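Local coordinates for protein member of DUF4221 family (Bacteroides vulgatus, PDB 3S9J) that is of unknown function but folds as a six-bladed beta-propeller and belongs to the DUF4221 family, at residues S132-P137 / R266-M271; Y199-D204 / L212-F217. All coordinates share one frame; numbering follows the deposited sequence.

Both contacts are buried, and neither is a surface contact. Contact 1 lies about 4 Å from the centre of the chain and contact 2 about 9 Å, measured between centres. Contact 1 joins a loop to the first strand of one blade. Contact 2 pairs the first two strands of another blade. Their chemistry differs accordingly. Contact 1 rests on ring nitrogens and an amide that bond to or from the backbone, while contact 2 is a backbone ladder with phenylalanines packed about it. They adjoin at S202, whose OG lies 2.7 Å from N135 O in a probable hydrogen bond. F217 of contact 2 also stacks on W268 of contact 1.

Contact 1 (S132-P137 / R266-M271)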
ATOM      1  N   SER A 132      -0.211   3.456   1.646  1.00 19.96           N
ATOM      2  CA  SER A 132      -0.566   3.299   0.251  1.00 20.02           C
ATOM      3  C   SER A 132       0.662   3.261  -0.649  1.00 19.04           C
ATOM      4  O   SER A 132       0.531   2.943  -1.814  1.00 20.87           O
ATOM      5  CB  SER A 132      -1.491   4.463  -0.188  1.00 19.94           C
ATOM      6  OG  SER A 132      -0.931   5.707   0.250  1.00 21.00           O
ATOM      7  N   TYR A 133       1.842   3.576  -0.125  1.00 18.89           N
ATOM      8  CA  TYR A 133       3.030   3.750  -1.001  1.00 19.38           C
ATOM      9  C   TYR A 133       3.275   2.413  -1.709  1.00 21.10           C
ATOM     10  O   TYR A 133       3.536   2.381  -2.908  1.00 21.20           O
ATOM     11  CB  TYR A 133       4.220   4.171  -0.154  1.00 21.08           C
ATOM     12  CG  TYR A 133       5.339   4.852  -0.894  1.00 20.17           C
ATOM     13  CD1 TYR A 133       5.121   6.073  -1.549  1.00 23.61           C
ATOM     14  CD2 TYR A 133       6.631   4.347  -0.844  1.00 26.97           C
ATOM     15  CE1 TYR A 133       6.169   6.763  -2.183  1.00 22.60           C
ATOM     16  CE2 TYR A 133       7.689   5.032  -1.489  1.00 25.84           C
ATOM     17  CZ  TYR A 133       7.440   6.233  -2.142  1.00 29.45           C
ATOM     18  OH  TYR A 133       8.475   6.913  -2.782  1.00 34.78           O
ATOM     19  N   TYR A 134       3.117   1.314  -0.957  1.00 20.83           N
ATOM     20  CA  TYR A 134       2.567   0.071  -1.515  1.00 20.98           C
ATOM     21  C   TYR A 134       1.233  -0.143  -0.807  1.00 20.33           C
ATOM     22  O   TYR A 134       1.087   0.164   0.371  1.00 19.98           O
ATOM     23  CB  TYR A 134       3.503  -1.128  -1.341  1.00 21.24           C
ATOM     24  CG  TYR A 134       3.849  -1.450   0.109  1.00 19.83           C
ATOM     25  CD1 TYR A 134       4.885  -0.802   0.754  1.00 26.53           C
ATOM     26  CD2 TYR A 134       3.167  -2.433   0.794  1.00 24.28           C
ATOM     27  CE1 TYR A 134       5.211  -1.095   2.103  1.00 29.92           C
ATOM     28  CE2 TYR A 134       3.492  -2.738   2.109  1.00 24.31           C
ATOM     29  CZ  TYR A 134       4.488  -2.082   2.756  1.00 34.52           C
ATOM     30  OH  TYR A 134       4.738  -2.430   4.070  1.00 37.06           O
ATOM     31  N   ASN A 135       0.266  -0.685  -1.511  1.00 21.03           N
ATOM     32  CA  ASN A 135      -1.054  -0.805  -0.934  1.00 21.34           C
ATOM     33  C   ASN A 135      -0.992  -1.772   0.280  1.00 20.40           C
ATOM     34  O   ASN A 135      -0.708  -2.972   0.131  1.00 22.14           O
ATOM     35  CB  ASN A 135      -2.072  -1.270  -1.951  1.00 21.36           C
ATOM     36  CG  ASN A 135      -3.505  -1.058  -1.468  1.00 25.01           C
ATOM     37  OD1 ASN A 135      -3.768  -0.104  -0.740  1.00 25.72           O
ATOM     38  ND2 ASN A 135      -4.411  -1.963  -1.842  1.00 24.35           N
ATOM     39  N   ALA A 136      -1.253  -1.218   1.458  1.00 23.11           N
ATOM     40  CA  ALA A 136      -1.244  -1.963   2.714  1.00 21.71           C
ATOM     41  C   ALA A 136      -2.262  -1.290   3.663  1.00 21.14           C
ATOM     42  O   ALA A 136      -1.893  -0.594   4.592  1.00 22.51           O
ATOM     43  CB  ALA A 136       0.127  -1.936   3.309  1.00 21.92           C
ATOM     44  N   PRO A 137      -3.541  -1.472   3.386  1.00 22.39           N
ATOM     45  CA  PRO A 137      -4.554  -0.596   3.970  1.00 21.63           C
ATOM     46  C   PRO A 137      -4.946  -0.927   5.403  1.00 23.83           C
ATOM     47  O   PRO A 137      -5.711  -0.164   5.999  1.00 24.73           O
ATOM     48  CB  PRO A 137      -5.776  -0.831   3.070  1.00 22.17           C
ATOM     49  CG  PRO A 137      -5.576  -2.243   2.580  1.00 26.74           C
ATOM     50  CD  PRO A 137      -4.115  -2.333   2.335  1.00 23.73           C
ATOM     51  N   ARG A 266       9.327  -6.579 -10.734  1.00 24.46           N
ATOM     52  CA  ARG A 266       8.625  -7.130  -9.586  1.00 23.66           C
ATOM     53  C   ARG A 266       7.214  -6.628  -9.616  1.00 25.41           C
ATOM     54  O   ARG A 266       6.888  -5.673 -10.338  1.00 25.22           O
ATOM     55  CB  ARG A 266       9.264  -6.708  -8.263  1.00 22.51           C
ATOM     56  CG  ARG A 266       9.304  -5.220  -8.003  1.00 24.77           C
ATOM     57  CD  ARG A 266       9.823  -4.948  -6.589  1.00 27.65           C
ATOM     58  NE  ARG A 266      10.215  -3.549  -6.396  1.00 26.03           N
ATOM     59  CZ  ARG A 266      10.873  -3.089  -5.326  1.00 26.86           C
ATOM     60  NH1 ARG A 266      11.216  -3.897  -4.332  1.00 26.76           N
ATOM     61  NH2 ARG A 266      11.212  -1.805  -5.257  1.00 27.38           N
ATOM     62  N   TYR A 267       6.371  -7.267  -8.821  1.00 24.32           N
ATOM     63  CA  TYR A 267       5.012  -6.795  -8.654  1.00 24.11           C
ATOM     64  C   TYR A 267       4.999  -5.726  -7.556  1.00 24.32           C
ATOM     65  O   TYR A 267       5.946  -5.597  -6.758  1.00 23.40           O
ATOM     66  CB  TYR A 267       4.046  -7.969  -8.374  1.00 25.35           C
ATOM     67  CG  TYR A 267       4.068  -8.873  -9.583  1.00 24.52           C
ATOM     68  CD1 TYR A 267       3.311  -8.556 -10.700  1.00 26.35           C
ATOM     69  CD2 TYR A 267       4.963  -9.917  -9.676  1.00 27.38           C
ATOM     70  CE1 TYR A 267       3.393  -9.302 -11.866  1.00 27.78           C
ATOM     71  CE2 TYR A 267       5.043 -10.686 -10.849  1.00 26.35           C
ATOM     72  CZ  TYR A 267       4.265 -10.359 -11.931  1.00 28.13           C
ATOM     73  OH  TYR A 267       4.351 -11.098 -13.095  1.00 28.41           O
ATOM     74  N   TRP A 268       3.922  -4.938  -7.545  1.00 24.57           N
ATOM     75  CA  TRP A 268       3.760  -3.893  -6.526  1.00 22.95           C
ATOM     76  C   TRP A 268       2.337  -3.995  -5.955  1.00 24.19           C
ATOM     77  O   TRP A 268       2.007  -5.054  -5.426  1.00 23.84           O
ATOM     78  CB  TRP A 268       4.174  -2.499  -7.036  1.00 21.14           C
ATOM     79  CG  TRP A 268       4.529  -1.542  -5.930  1.00 21.13           C
ATOM     80  CD1 TRP A 268       3.867  -0.403  -5.582  1.00 21.31           C
ATOM     81  CD2 TRP A 268       5.622  -1.659  -5.031  1.00 20.56           C
ATOM     82  NE1 TRP A 268       4.491   0.201  -4.527  1.00 21.66           N
ATOM     83  CE2 TRP A 268       5.566  -0.554  -4.156  1.00 21.29           C
ATOM     84  CE3 TRP A 268       6.644  -2.604  -4.859  1.00 22.94           C
ATOM     85  CZ2 TRP A 268       6.495  -0.353  -3.157  1.00 21.37           C
ATOM     86  CZ3 TRP A 268       7.575  -2.390  -3.843  1.00 24.12           C
ATOM     87  CH2 TRP A 268       7.487  -1.273  -3.004  1.00 23.64           C
ATOM     88  N   HIS A 269       1.494  -2.957  -6.065  1.00 23.60           N
ATOM     89  CA  HIS A 269       0.176  -2.998  -5.444  1.00 23.62           C
ATOM     90  C   HIS A 269      -0.669  -4.183  -5.905  1.00 24.11           C
ATOM     91  O   HIS A 269      -0.670  -4.546  -7.095  1.00 23.84           O
ATOM     92  CB  HIS A 269      -0.687  -1.782  -5.794  1.00 23.10           C
ATOM     93  CG  HIS A 269      -0.040  -0.448  -5.620  1.00 21.68           C
ATOM     94  ND1 HIS A 269       0.379   0.032  -4.392  1.00 23.29           N
ATOM     95  CD2 HIS A 269       0.118   0.561  -6.502  1.00 22.06           C
ATOM     96  CE1 HIS A 269       0.810   1.270  -4.544  1.00 25.16           C
ATOM     97  NE2 HIS A 269       0.673   1.613  -5.819  1.00 21.28           N
ATOM     98  N   ILE A 270      -1.436  -4.737  -4.975  1.00 23.25           N
ATOM     99  CA  ILE A 270      -2.673  -5.417  -5.321  1.00 26.60           C
ATOM    100  C   ILE A 270      -3.811  -4.573  -4.729  1.00 24.43           C
ATOM    101  O   ILE A 270      -3.791  -4.210  -3.559  1.00 25.59           O
ATOM    102  CB  ILE A 270      -2.696  -6.920  -4.876  1.00 28.04           C
ATOM    103  CG1 ILE A 270      -3.987  -7.644  -5.348  1.00 29.64           C
ATOM    104  CG2 ILE A 270      -2.513  -7.064  -3.363  1.00 27.13           C
ATOM    105  CD1 ILE A 270      -4.099  -7.781  -6.883  1.00 27.26           C
HETATM  106  N   MSE A 271      -4.805  -4.257  -5.556  1.00 25.01           N
HETATM  107  CA  MSE A 271      -5.874  -3.352  -5.160  1.00 26.06           C
HETATM  108  C   MSE A 271      -7.222  -3.923  -5.558  1.00 28.35           C
HETATM  109  O   MSE A 271      -7.423  -4.312  -6.707  1.00 29.88           O
HETATM  110  CB  MSE A 271      -5.692  -1.981  -5.817  1.00 26.59           C
HETATM  111  CG  MSE A 271      -4.417  -1.357  -5.528  1.00 32.47           C
HETATM  112 SE   MSE A 271      -4.357   0.427  -6.338  0.75 32.47          SE
HETATM  113  CE  MSE A 271      -5.724   1.132  -5.909  1.00 15.82           C
TER
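W268 and H269 reach loop 132-137 with the rims of their rings. NE1 of W268 donates a hydrogen bond to the carbonyl O of Y133, 2.9 Å away. That oxygen lies close to the indole plane, and the donor sits on one of its lone pairs. CB of Y134 packs near the rim of the same indole, 3.5 Å from CE2 of W268. Beyond CB, the Y134 ring turns its edge to the face of the W268 six-membered ring. This is an offset edge-to-face pair, with the planes at 77°.

The H269 ring also receives the loop at its edge. Its ND1 accepts the backbone N-H of N135 at 3.0 Å. The bond is bent, 131° at the hydrogen, but the donor N stays near the ring plane. CE1 of H269 lies 3.2 Å from S132 O. CD1 of W268 sits over the centre of one imidazole face. NE2 of H269 bonds to Y328 O, so both ring nitrogens are held and the ring's rotation is fixed.

CB of N135 is directed toward the strand, and CG lies anti to the backbone N (chi1 -165°). Its ND2 gives a nearly straight bond to I270 O at 2.9 Å, and that oxygen lies in the amide plane. The side chains of N135 and M271, a selenomethionine, cross at about a right angle, with ND2 of N135 3.7 Å from CG of M271.

The contact lies near the middle of the beta-propeller. The loop leads into strand 139-141 and also bonds to strand 201-206, through N135 and the backbone of Y203. Strand 327-334 packs against Y133, W268 and M271, while strand 278-284 pairs with strand 266-273 in its blade.

Contact 2 (Y199-D204 / L212-F217); sequences YGFSYD and LVCGFF. With FMT (formic acid), chain F.
Strands 201-204 and 212-216 run antiparallel. Their axes approach to 4.5 Å, with 163° between their directions. S202 with G215 and D204 with V213 are hydrogen-bonded pairs, each with two bonds. F201 with F216 and Y203 with C214 are non-hydrogen-bonded pairs. Beyond the strand end, F217 N bonds to G200 O at 3.0 Å.

F201, Y203, C214 and F216 share one face of the sheet. CB of F201 lies over one face of the F216 ring, 4.0 Å from the centroid, as a CH-pi contact. CG of F201 lies between N and the carbonyl carbon (chi1 66°), and from there the ring meets that of F216 obliquely, with F201 CD1 3.7 Å from F216 CE1. C214 SG makes a sulfur-aromatic contact, 5.0 Å from the F201 centroid and to one side of its normal.

These strands form the beta hairpin 201-206/211-216, the first half of a four-stranded propeller blade. Strand 165-171 of the preceding blade packs on this face, M166 touching F201 and F216.

F217 lays one ring face over the G200-F201 peptide, with CD2 of F217 3.5 Å from G200 C. G200, with no side chain, lets the ring lie close to the backbone. CE1 of F217 also touches CB of S202, and W268 stacks on the ring. An alanine at F217 would probably leave the peptide uncovered, W268 without its stacking partner and a gap between them. At the ring edge lies a formic acid, probably from the crystallisation liquor, whose O2 accepts the N-H of G200 at 2.9 Å.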
ATOM      1  N   TYR A 199      11.160  -9.808   0.547  1.00 24.92           N
ATOM      2  CA  TYR A 199      10.022 -10.601   1.035  1.00 25.95           C
ATOM      3  C   TYR A 199       8.776  -9.744   1.263  1.00 24.80           C
ATOM      4  O   TYR A 199       7.837 -10.178   1.906  1.00 25.52           O
ATOM      5  CB  TYR A 199      10.379 -11.387   2.303  1.00 27.25           C
ATOM      6  CG  TYR A 199      10.778 -10.553   3.480  1.00 29.31           C
ATOM      7  CD1 TYR A 199      12.091 -10.151   3.654  1.00 32.94           C
ATOM      8  CD2 TYR A 199       9.844 -10.175   4.443  1.00 33.36           C
ATOM      9  CE1 TYR A 199      12.475  -9.376   4.733  1.00 39.93           C
ATOM     10  CE2 TYR A 199      10.224  -9.388   5.528  1.00 34.75           C
ATOM     11  CZ  TYR A 199      11.548  -8.994   5.663  1.00 43.70           C
ATOM     12  OH  TYR A 199      11.975  -8.226   6.722  1.00 54.65           O
ATOM     13  N   GLY A 200       8.749  -8.564   0.666  1.00 23.16           N
ATOM     14  CA  GLY A 200       7.624  -7.670   0.799  1.00 25.01           C
ATOM     15  C   GLY A 200       6.390  -8.172   0.090  1.00 24.19           C
ATOM     16  O   GLY A 200       6.466  -8.941  -0.899  1.00 23.17           O
ATOM     17  N   PHE A 201       5.245  -7.695   0.562  1.00 22.64           N
ATOM     18  CA  PHE A 201       3.985  -7.938  -0.121  1.00 22.79           C
ATOM     19  C   PHE A 201       3.029  -6.786   0.051  1.00 21.72           C
ATOM     20  O   PHE A 201       3.115  -6.040   1.026  1.00 23.94           O
ATOM     21  CB  PHE A 201       3.304  -9.234   0.335  1.00 26.95           C
ATOM     22  CG  PHE A 201       2.840  -9.246   1.778  1.00 24.94           C
ATOM     23  CD1 PHE A 201       3.690  -9.652   2.796  1.00 22.33           C
ATOM     24  CD2 PHE A 201       1.526  -8.941   2.096  1.00 25.75           C
ATOM     25  CE1 PHE A 201       3.252  -9.724   4.114  1.00 26.58           C
ATOM     26  CE2 PHE A 201       1.077  -9.007   3.418  1.00 26.06           C
ATOM     27  CZ  PHE A 201       1.938  -9.377   4.421  1.00 25.99           C
ATOM     28  N   SER A 202       2.123  -6.659  -0.906  1.00 21.94           N
ATOM     29  CA  SER A 202       0.988  -5.758  -0.833  1.00 22.61           C
ATOM     30  C   SER A 202      -0.244  -6.595  -0.556  1.00 22.23           C
ATOM     31  O   SER A 202      -0.269  -7.805  -0.805  1.00 25.64           O
ATOM     32  CB  SER A 202       0.870  -4.987  -2.165  1.00 22.25           C
ATOM     33  OG  SER A 202      -0.312  -4.182  -2.260  1.00 22.36           O
ATOM     34  N   TYR A 203      -1.286  -5.983  -0.014  1.00 22.62           N
ATOM     35  CA  TYR A 203      -2.513  -6.741   0.249  1.00 23.44           C
ATOM     36  C   TYR A 203      -3.688  -5.781   0.167  1.00 24.20           C
ATOM     37  O   TYR A 203      -3.533  -4.561   0.253  1.00 23.62           O
ATOM     38  CB  TYR A 203      -2.464  -7.456   1.621  1.00 23.11           C
ATOM     39  CG  TYR A 203      -2.408  -6.536   2.814  1.00 23.54           C
ATOM     40  CD1 TYR A 203      -1.205  -6.060   3.279  1.00 21.50           C
ATOM     41  CD2 TYR A 203      -3.566  -6.141   3.462  1.00 23.71           C
ATOM     42  CE1 TYR A 203      -1.115  -5.182   4.355  1.00 23.19           C
ATOM     43  CE2 TYR A 203      -3.520  -5.282   4.536  1.00 24.15           C
ATOM     44  CZ  TYR A 203      -2.303  -4.783   4.981  1.00 22.74           C
ATOM     45  OH  TYR A 203      -2.241  -3.934   6.046  1.00 25.06           O
ATOM     46  N   ASP A 204      -4.863  -6.346   0.011  1.00 25.18           N
ATOM     47  CA  ASP A 204      -6.083  -5.592   0.134  1.00 25.38           C
ATOM     48  C   ASP A 204      -7.157  -6.502   0.710  1.00 26.38           C
ATOM     49  O   ASP A 204      -7.010  -7.724   0.725  1.00 25.74           O
ATOM     50  CB  ASP A 204      -6.516  -5.000  -1.210  1.00 24.73           C
ATOM     51  CG  ASP A 204      -7.274  -3.668  -1.069  1.00 28.70           C
ATOM     52  OD1 ASP A 204      -7.751  -3.330   0.048  1.00 27.15           O
ATOM     53  OD2 ASP A 204      -7.363  -2.940  -2.089  1.00 27.75           O
ATOM     54  N   LEU A 212      -9.291 -11.656   1.953  1.00 31.14           N
ATOM     55  CA  LEU A 212      -7.969 -11.061   1.991  1.00 28.06           C
ATOM     56  C   LEU A 212      -7.194 -11.579   0.799  1.00 28.39           C
ATOM     57  O   LEU A 212      -7.180 -12.779   0.540  1.00 27.87           O
ATOM     58  CB  LEU A 212      -7.246 -11.485   3.245  1.00 29.57           C
ATOM     59  CG  LEU A 212      -5.783 -11.060   3.423  1.00 27.12           C
ATOM     60  CD1 LEU A 212      -5.645  -9.527   3.478  1.00 26.82           C
ATOM     61  CD2 LEU A 212      -5.231 -11.716   4.707  1.00 30.20           C
ATOM     62  N   VAL A 213      -6.522 -10.671   0.103  1.00 29.39           N
ATOM     63  CA  VAL A 213      -5.698 -11.017  -1.069  1.00 28.35           C
ATOM     64  C   VAL A 213      -4.317 -10.393  -0.837  1.00 26.72           C
ATOM     65  O   VAL A 213      -4.234  -9.214  -0.513  1.00 27.69           O
ATOM     66  CB  VAL A 213      -6.320 -10.473  -2.377  1.00 28.87           C
ATOM     67  CG1 VAL A 213      -5.465 -10.908  -3.610  1.00 28.41           C
ATOM     68  CG2 VAL A 213      -7.805 -10.921  -2.488  1.00 37.06           C
ATOM     69  N   CYS A 214      -3.258 -11.199  -0.935  1.00 26.47           N
ATOM     70  CA  CYS A 214      -1.877 -10.779  -0.736  1.00 25.98           C
ATOM     71  C   CYS A 214      -1.056 -11.115  -1.981  1.00 27.85           C
ATOM     72  O   CYS A 214      -1.153 -12.223  -2.517  1.00 28.45           O
ATOM     73  CB  CYS A 214      -1.236 -11.471   0.439  1.00 27.73           C
ATOM     74  SG  CYS A 214      -2.134 -11.232   1.997  1.00 31.90           S
ATOM     75  N   GLY A 215      -0.254 -10.139  -2.413  1.00 26.82           N
ATOM     76  CA  GLY A 215       0.625 -10.272  -3.571  1.00 27.43           C
ATOM     77  C   GLY A 215       2.066  -9.967  -3.188  1.00 24.97           C
ATOM     78  O   GLY A 215       2.442  -8.810  -3.031  1.00 25.20           O
ATOM     79  N   PHE A 216       2.865 -11.024  -3.031  1.00 25.39           N
ATOM     80  CA  PHE A 216       4.301 -10.882  -2.798  1.00 24.80           C
ATOM     81  C   PHE A 216       4.921 -10.244  -4.026  1.00 23.83           C
ATOM     82  O   PHE A 216       4.628 -10.620  -5.141  1.00 27.34           O
ATOM     83  CB  PHE A 216       4.984 -12.238  -2.466  1.00 25.17           C
ATOM     84  CG  PHE A 216       4.785 -12.660  -1.048  1.00 24.61           C
ATOM     85  CD1 PHE A 216       5.653 -12.230  -0.057  1.00 26.28           C
ATOM     86  CD2 PHE A 216       3.682 -13.411  -0.697  1.00 27.01           C
ATOM     87  CE1 PHE A 216       5.444 -12.563   1.250  1.00 26.93           C
ATOM     88  CE2 PHE A 216       3.441 -13.731   0.609  1.00 27.43           C
ATOM     89  CZ  PHE A 216       4.334 -13.334   1.594  1.00 26.41           C
ATOM     90  N   PHE A 217       5.726  -9.219  -3.794  1.00 23.33           N
ATOM     91  CA  PHE A 217       6.350  -8.486  -4.886  1.00 23.66           C
ATOM     92  C   PHE A 217       7.147  -9.419  -5.808  1.00 25.28           C
ATOM     93  O   PHE A 217       7.170  -9.226  -7.023  1.00 25.47           O
ATOM     94  CB  PHE A 217       7.263  -7.390  -4.354  1.00 23.26           C
ATOM     95  CG  PHE A 217       6.582  -6.400  -3.417  1.00 22.44           C
ATOM     96  CD1 PHE A 217       5.265  -5.993  -3.621  1.00 22.62           C
ATOM     97  CD2 PHE A 217       7.287  -5.852  -2.350  1.00 22.32           C
ATOM     98  CE1 PHE A 217       4.666  -5.040  -2.751  1.00 22.29           C
ATOM     99  CE2 PHE A 217       6.687  -4.936  -1.480  1.00 24.45           C
ATOM    100  CZ  PHE A 217       5.392  -4.531  -1.704  1.00 21.19           C
TER
HETATM  101  C   FMT F 404      10.744  -5.880  -0.702  1.00 34.50           C
HETATM  102  O1  FMT F 404      11.758  -5.624  -0.058  1.00 36.26           O
HETATM  103  O2  FMT F 404      10.487  -7.005  -1.119  1.00 29.49           O